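Local coordinates for protein possible adhesin (Caldicellulosiruptor kronotskyensis, PDB 4WA0) that probably mediates attachment of this extremely thermophilic bacterium to cellulose, as a tapirin whose C-terminal domain folds as a beta-helix and binds a magnesium ion, at residues D9-S14 against L335-P340; C164-V169 against L185-D190. All coordinates share one frame; numbering follows the deposited sequence.

Both contacts belong to the C-terminal beta-helix domain, on opposite sides of the chain's centre. Their centres are 42 Å apart and their nearest atoms about 29 Å apart, so they do not touch. Contact 1 joins residues 9-14 to residues 335-340, far apart in sequence, and its centre lies about 13 Å from the centre of the chain. Contact 2, residues 164-169 with 185-190, is local in sequence, and its centre lies about 30 Å from the chain's centre. It falls within the chain segment that contact 1 brackets. Neither contact is at the magnesium site formed by Asp239, Val241, Ser243, Leu246 and Glu275.

Contact 1: D9-S14 against L335-P340; sequences DYAIFS and LKYQMP
Residues 9-12 and 335-339 run in nearly opposite directions, 156° apart, and come closest at Ala11 and Tyr337, whose CA atoms are 5.0 Å apart. This is a corner of a beta-helix: the chain turns at Ala11 and Ile12, and the end of strand 333-337 packs against the turn. The side chains of Leu335 and Tyr337 pack on the backbone of residues 9-11, and the two segments do not pair as strands.

Tyr337 makes the largest share. Its CG is anti to the backbone N (chi1 173°), and the ring lies alongside the backbone of residues 9-11. CD1 meets Ala11 CA at 3.6 Å. CE1 lies near Tyr10 O, which approaches the ring obliquely. Asp9 O sits over one face, and Met339 N lies over the opposite face, toward the rim.

Leu335 CD2 lies against Ala11 O at 3.4 Å and Ile12 CG1 at 3.7 Å, and the Leu335 and Ile12 side chains cross obliquely. Ala11 CB also packs on Tyr337 CB. Val26 and Leu24 of strand 24-27 cover Ala11 and Ile12, and Met310 of strand 308-311 touches Leu335.

The polar end is more exposed. Selenomethionine Met339 has two modelled conformers, and the approach of its SE to Asp9 OD1 in one of them is doubtful. Tyr337 OH is hydrogen-bonded to Leu8 O. A water in the plane of the Tyr337 ring bridges the segments: it donates to Tyr337 OH at 2.7 Å and, weakly, to Asp9 OD1 at 3.3 Å.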
loop_
_atom_site.group_PDB
_atom_site.type_symbol
_atom_site.label_atom_id
_atom_site.label_comp_id
_atom_site.label_asym_id
_atom_site.label_seq_id
_atom_site.Cartn_x
_atom_site.Cartn_y
_atom_site.Cartn_z
ATOM N N ASP A 9 -0.531 12.224 -8.075
ATOM C CA ASP A 9 0.336 12.186 -6.851
ATOM C C ASP A 9 0.762 10.817 -6.482
ATOM O O ASP A 9 1.443 10.572 -5.401
ATOM C CB ASP A 9 -0.464 12.805 -5.706
ATOM C CG ASP A 9 -0.802 14.292 -5.965
ATOM O OD1 ASP A 9 -0.054 14.892 -6.770
ATOM O OD2 ASP A 9 -1.865 14.802 -5.471
ATOM N N TYR A 10 0.261 9.867 -7.297
ATOM C CA TYR A 10 0.431 8.497 -6.939
ATOM C C TYR A 10 1.523 7.857 -7.764
ATOM O O TYR A 10 1.561 8.047 -8.979
ATOM C CB TYR A 10 -0.898 7.710 -7.098
ATOM C CG TYR A 10 -1.809 8.027 -5.930
ATOM C CD1 TYR A 10 -2.602 9.146 -5.966
ATOM C CD2 TYR A 10 -1.828 7.256 -4.784
ATOM C CE1 TYR A 10 -3.405 9.482 -4.906
ATOM C CE2 TYR A 10 -2.652 7.577 -3.711
ATOM C CZ TYR A 10 -3.425 8.717 -3.795
ATOM O OH TYR A 10 -4.240 9.149 -2.763
ATOM N N ALA A 11 2.375 7.098 -7.108
ATOM C CA ALA A 11 3.330 6.255 -7.809
ATOM C C ALA A 11 2.557 5.196 -8.615
ATOM O O ALA A 11 2.881 4.868 -9.802
ATOM C CB ALA A 11 4.240 5.595 -6.863
ATOM N N ILE A 12 1.552 4.619 -7.942
ATOM C CA ILE A 12 0.671 3.628 -8.568
ATOM C C ILE A 12 -0.771 3.986 -8.147
ATOM O O ILE A 12 -1.094 3.996 -6.947
ATOM C CB ILE A 12 0.995 2.192 -8.159
ATOM C CG1 ILE A 12 2.431 1.808 -8.480
ATOM C CG2 ILE A 12 0.056 1.213 -8.844
ATOM C CD1 ILE A 12 2.839 0.516 -7.893
ATOM N N PHE A 13 -1.610 4.292 -9.131
ATOM C CA PHE A 13 -3.025 4.555 -8.895
ATOM C C PHE A 13 -3.852 3.515 -9.657
ATOM O O PHE A 13 -3.711 3.359 -10.872
ATOM C CB PHE A 13 -3.371 5.964 -9.320
ATOM C CG PHE A 13 -4.808 6.300 -9.104
ATOM C CD1 PHE A 13 -5.790 5.879 -10.027
ATOM C CD2 PHE A 13 -5.180 7.036 -7.988
ATOM C CE1 PHE A 13 -7.120 6.159 -9.742
ATOM C CE2 PHE A 13 -6.501 7.309 -7.722
ATOM C CZ PHE A 13 -7.456 6.880 -8.613
ATOM N N SER A 14 -4.726 2.789 -8.988
ATOM C CA SER A 14 -5.601 1.837 -9.641
ATOM C C SER A 14 -7.057 2.138 -9.311
ATOM O O SER A 14 -7.483 2.073 -8.138
ATOM C CB SER A 14 -5.244 0.437 -9.155
ATOM O OG SER A 14 -6.008 -0.592 -9.798
ATOM N N LEU A 335 10.311 1.342 -9.072
ATOM C CA LEU A 335 9.586 2.555 -9.445
ATOM C C LEU A 335 9.902 3.692 -8.466
ATOM O O LEU A 335 9.517 3.652 -7.285
ATOM C CB LEU A 335 8.092 2.290 -9.559
ATOM C CG LEU A 335 7.125 3.475 -9.765
ATOM C CD1 LEU A 335 7.464 4.225 -11.062
ATOM C CD2 LEU A 335 5.677 2.977 -9.747
ATOM N N LYS A 336 10.597 4.705 -8.979
ATOM C CA LYS A 336 10.847 5.903 -8.216
ATOM C C LYS A 336 9.832 6.913 -8.690
ATOM O O LYS A 336 9.867 7.372 -9.837
ATOM C CB LYS A 336 12.233 6.459 -8.470
ATOM C CG LYS A 336 12.476 7.766 -7.731
ATOM C CD LYS A 336 13.135 7.566 -6.404
ATOM C CE LYS A 336 14.339 8.461 -6.195
ATOM N NZ LYS A 336 14.013 9.891 -6.006
ATOM N N TYR A 337 8.959 7.294 -7.793
ATOM C CA TYR A 337 7.927 8.271 -8.152
ATOM C C TYR A 337 8.478 9.614 -8.618
ATOM O O TYR A 337 9.380 10.171 -7.976
ATOM C CB TYR A 337 6.991 8.509 -6.976
ATOM C CG TYR A 337 6.015 9.649 -7.246
ATOM C CD1 TYR A 337 4.973 9.483 -8.130
ATOM C CD2 TYR A 337 6.130 10.862 -6.612
ATOM C CE1 TYR A 337 4.091 10.518 -8.377
ATOM C CE2 TYR A 337 5.251 11.898 -6.869
ATOM C CZ TYR A 337 4.219 11.726 -7.793
ATOM O OH TYR A 337 3.281 12.760 -8.042
ATOM N N GLN A 338 7.896 10.169 -9.693
ATOM C CA GLN A 338 8.161 11.558 -10.057
ATOM C C GLN A 338 6.874 12.156 -10.546
ATOM O O GLN A 338 6.183 11.543 -11.359
ATOM C CB GLN A 338 9.118 11.625 -11.235
ATOM C CG GLN A 338 10.467 10.987 -11.012
ATOM C CD GLN A 338 11.333 11.840 -10.072
ATOM O OE1 GLN A 338 10.955 12.965 -9.669
ATOM N NE2 GLN A 338 12.463 11.286 -9.684
HETATM N N MSE A 339 6.571 13.365 -10.094
HETATM C CA MSE A 339 5.385 14.095 -10.562
HETATM C C MSE A 339 5.562 14.466 -12.011
HETATM O O MSE A 339 6.637 14.946 -12.403
HETATM C CB MSE A 339 5.190 15.384 -9.749
HETATM C CG MSE A 339 4.051 16.257 -10.244
HETATM SE SE MSE A 339 2.325 15.644 -9.503
HETATM C CE MSE A 339 1.772 17.486 -9.050
ATOM N N PRO A 340 4.513 14.273 -12.833
ATOM C CA PRO A 340 4.672 14.778 -14.216
ATOM C C PRO A 340 4.844 16.274 -14.255
ATOM O O PRO A 340 4.374 16.987 -13.332
ATOM C CB PRO A 340 3.384 14.344 -14.929
ATOM C CG PRO A 340 2.574 13.605 -13.955
ATOM C CD PRO A 340 3.189 13.684 -12.607
HETATM O O HOH W 1 3.246 14.870 -6.315
#

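Contact 2: C164-V169 against L185-D190; sequences CNSLVV and LATTPD
Cys164 and Leu185 form a parallel beta bridge between neighbouring coils of the beta-helix, with CA atoms 5.1 Å apart. Ala186 N donates to Cys164 O at 3.1 Å. Leu185 CA-H points at the same oxygen.

The tight part is apolar. The two methyls of Leu185 divide the work: CD2 packs on Cys164 CB at 3.9 Å, and CD1 on Leu167 CB at 4.0 Å. All three residues are buried. At the margin of this apolar part, the partly exposed Pro189 sets its CB against Leu167 O at 3.5 Å.

The other side is polar and partly exposed. Thr187 OG1 sits between its backbone N and carbonyl carbon (chi1 58°) and donates to Asn165 O at 2.8 Å, in the carbonyl plane on a lone pair. In one of two modelled conformers, Ser166 OG donates to Asn165 OD1 from above the plane of that amide, 49° out of it. Asn165 ND2 touches Ala186 CB.

Farther along, the backbones separate and waters bridge the segments. One accepts from Leu167 N and donates to Thr187 OG1. A second links Leu167 O to Asp190 N. A third joins Val169 O to Asp190 OD1, with 2.9 Å between this water and Asp190 OD1.

Asp190 is the N-cap of helix 191-195, whose Thr193 OG1 bonds both Asp190 OD1 and Val169 N. On its far side, strand 166-170 pairs with strand 145-149, so the contact joins the last strand of that sheet to the loop leading into the helix.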
loop_
_atom_site.group_PDB
_atom_site.type_symbol
_atom_site.label_atom_id
_atom_site.label_comp_id
_atom_site.label_asym_id
_atom_site.label_seq_id
_atom_site.Cartn_x
_atom_site.Cartn_y
_atom_site.Cartn_z
ATOM N N CYS A 164 -9.271 -1.119 23.903
ATOM C CA CYS A 164 -9.790 -2.356 23.216
ATOM C C CYS A 164 -11.032 -2.805 23.956
ATOM O O CYS A 164 -11.166 -2.630 25.148
ATOM C CB CYS A 164 -8.839 -3.616 23.100
ATOM S SG CYS A 164 -7.109 -3.234 22.882
ATOM N N ASN A 165 -11.922 -3.447 23.251
ATOM C CA ASN A 165 -12.997 -4.108 23.947
ATOM C C ASN A 165 -12.600 -5.282 24.796
ATOM O O ASN A 165 -13.076 -5.431 25.915
ATOM C CB ASN A 165 -14.093 -4.548 22.935
ATOM C CG ASN A 165 -15.293 -5.141 23.619
ATOM O OD1 ASN A 165 -15.467 -6.369 23.601
ATOM N ND2 ASN A 165 -16.021 -4.329 24.339
ATOM N N SER A 166 -11.741 -6.133 24.260
ATOM C CA SER A 166 -11.368 -7.393 24.876
ATOM C C SER A 166 -9.957 -7.758 24.451
ATOM O O SER A 166 -9.477 -7.319 23.392
ATOM C CB SER A 166 -12.324 -8.506 24.396
ATOM O OG SER A 166 -13.638 -8.304 24.900
ATOM N N LEU A 167 -9.325 -8.564 25.299
ATOM C CA LEU A 167 -7.973 -9.028 25.110
ATOM C C LEU A 167 -7.888 -10.503 25.314
ATOM O O LEU A 167 -8.429 -11.024 26.323
ATOM C CB LEU A 167 -7.067 -8.317 26.083
ATOM C CG LEU A 167 -5.592 -8.693 25.991
ATOM C CD1 LEU A 167 -4.901 -8.349 24.672
ATOM C CD2 LEU A 167 -4.841 -8.157 27.194
ATOM N N VAL A 168 -7.266 -11.229 24.363
ATOM C CA VAL A 168 -6.995 -12.614 24.518
ATOM C C VAL A 168 -5.537 -12.816 24.186
ATOM O O VAL A 168 -5.084 -12.420 23.058
ATOM C CB VAL A 168 -7.888 -13.456 23.583
ATOM C CG1 VAL A 168 -7.449 -14.884 23.569
ATOM C CG2 VAL A 168 -9.381 -13.318 23.929
ATOM N N VAL A 169 -4.805 -13.435 25.097
ATOM C CA VAL A 169 -3.400 -13.761 24.866
ATOM C C VAL A 169 -3.156 -15.206 25.350
ATOM O O VAL A 169 -3.428 -15.552 26.521
ATOM C CB VAL A 169 -2.439 -12.809 25.647
ATOM C CG1 VAL A 169 -0.980 -13.174 25.386
ATOM C CG2 VAL A 169 -2.695 -11.340 25.341
ATOM N N LEU A 185 -9.391 -1.677 28.858
ATOM C CA LEU A 185 -10.147 -2.776 28.326
ATOM C C LEU A 185 -11.547 -2.626 28.800
ATOM O O LEU A 185 -11.757 -2.362 29.991
ATOM C CB LEU A 185 -9.523 -4.104 28.841
ATOM C CG LEU A 185 -8.104 -4.355 28.371
ATOM C CD1 LEU A 185 -7.611 -5.610 29.018
ATOM C CD2 LEU A 185 -8.088 -4.463 26.852
ATOM N N ALA A 186 -12.512 -2.775 27.906
ATOM C CA ALA A 186 -13.953 -2.687 28.265
ATOM C C ALA A 186 -14.438 -3.882 29.083
ATOM O O ALA A 186 -15.468 -3.831 29.659
ATOM C CB ALA A 186 -14.779 -2.567 27.001
ATOM N N THR A 187 -13.710 -4.975 29.026
ATOM C CA THR A 187 -14.035 -6.245 29.732
ATOM C C THR A 187 -12.838 -6.681 30.520
ATOM O O THR A 187 -11.743 -6.029 30.502
ATOM C CB THR A 187 -14.374 -7.337 28.649
ATOM O OG1 THR A 187 -13.251 -7.510 27.747
ATOM C CG2 THR A 187 -15.610 -6.931 27.822
ATOM N N THR A 188 -13.004 -7.792 31.214
ATOM C CA THR A 188 -11.939 -8.414 32.029
ATOM C C THR A 188 -11.569 -9.774 31.442
ATOM O O THR A 188 -12.458 -10.624 31.221
ATOM C CB THR A 188 -12.363 -8.596 33.526
ATOM O OG1 THR A 188 -12.606 -7.300 34.085
ATOM C CG2 THR A 188 -11.280 -9.308 34.297
ATOM N N PRO A 189 -10.318 -9.932 31.065
ATOM C CA PRO A 189 -9.939 -11.195 30.449
ATOM C C PRO A 189 -9.863 -12.380 31.407
ATOM O O PRO A 189 -10.144 -12.283 32.609
ATOM C CB PRO A 189 -8.538 -10.951 29.867
ATOM C CG PRO A 189 -8.182 -9.563 30.169
ATOM C CD PRO A 189 -9.225 -8.945 31.098
ATOM N N ASP A 190 -9.550 -13.540 30.818
ATOM C CA ASP A 190 -9.311 -14.745 31.581
ATOM C C ASP A 190 -7.955 -14.848 32.236
ATOM O O ASP A 190 -7.014 -14.078 31.939
ATOM C CB ASP A 190 -9.691 -15.995 30.746
ATOM C CG ASP A 190 -8.737 -16.388 29.677
ATOM O OD1 ASP A 190 -7.622 -15.908 29.512
ATOM O OD2 ASP A 190 -9.167 -17.352 28.946
HETATM O O HOH W 2 -10.810 -9.052 27.858
HETATM O O HOH W 3 -8.999 -13.518 27.764
HETATM O O HOH W 4 -6.068 -16.875 27.252
#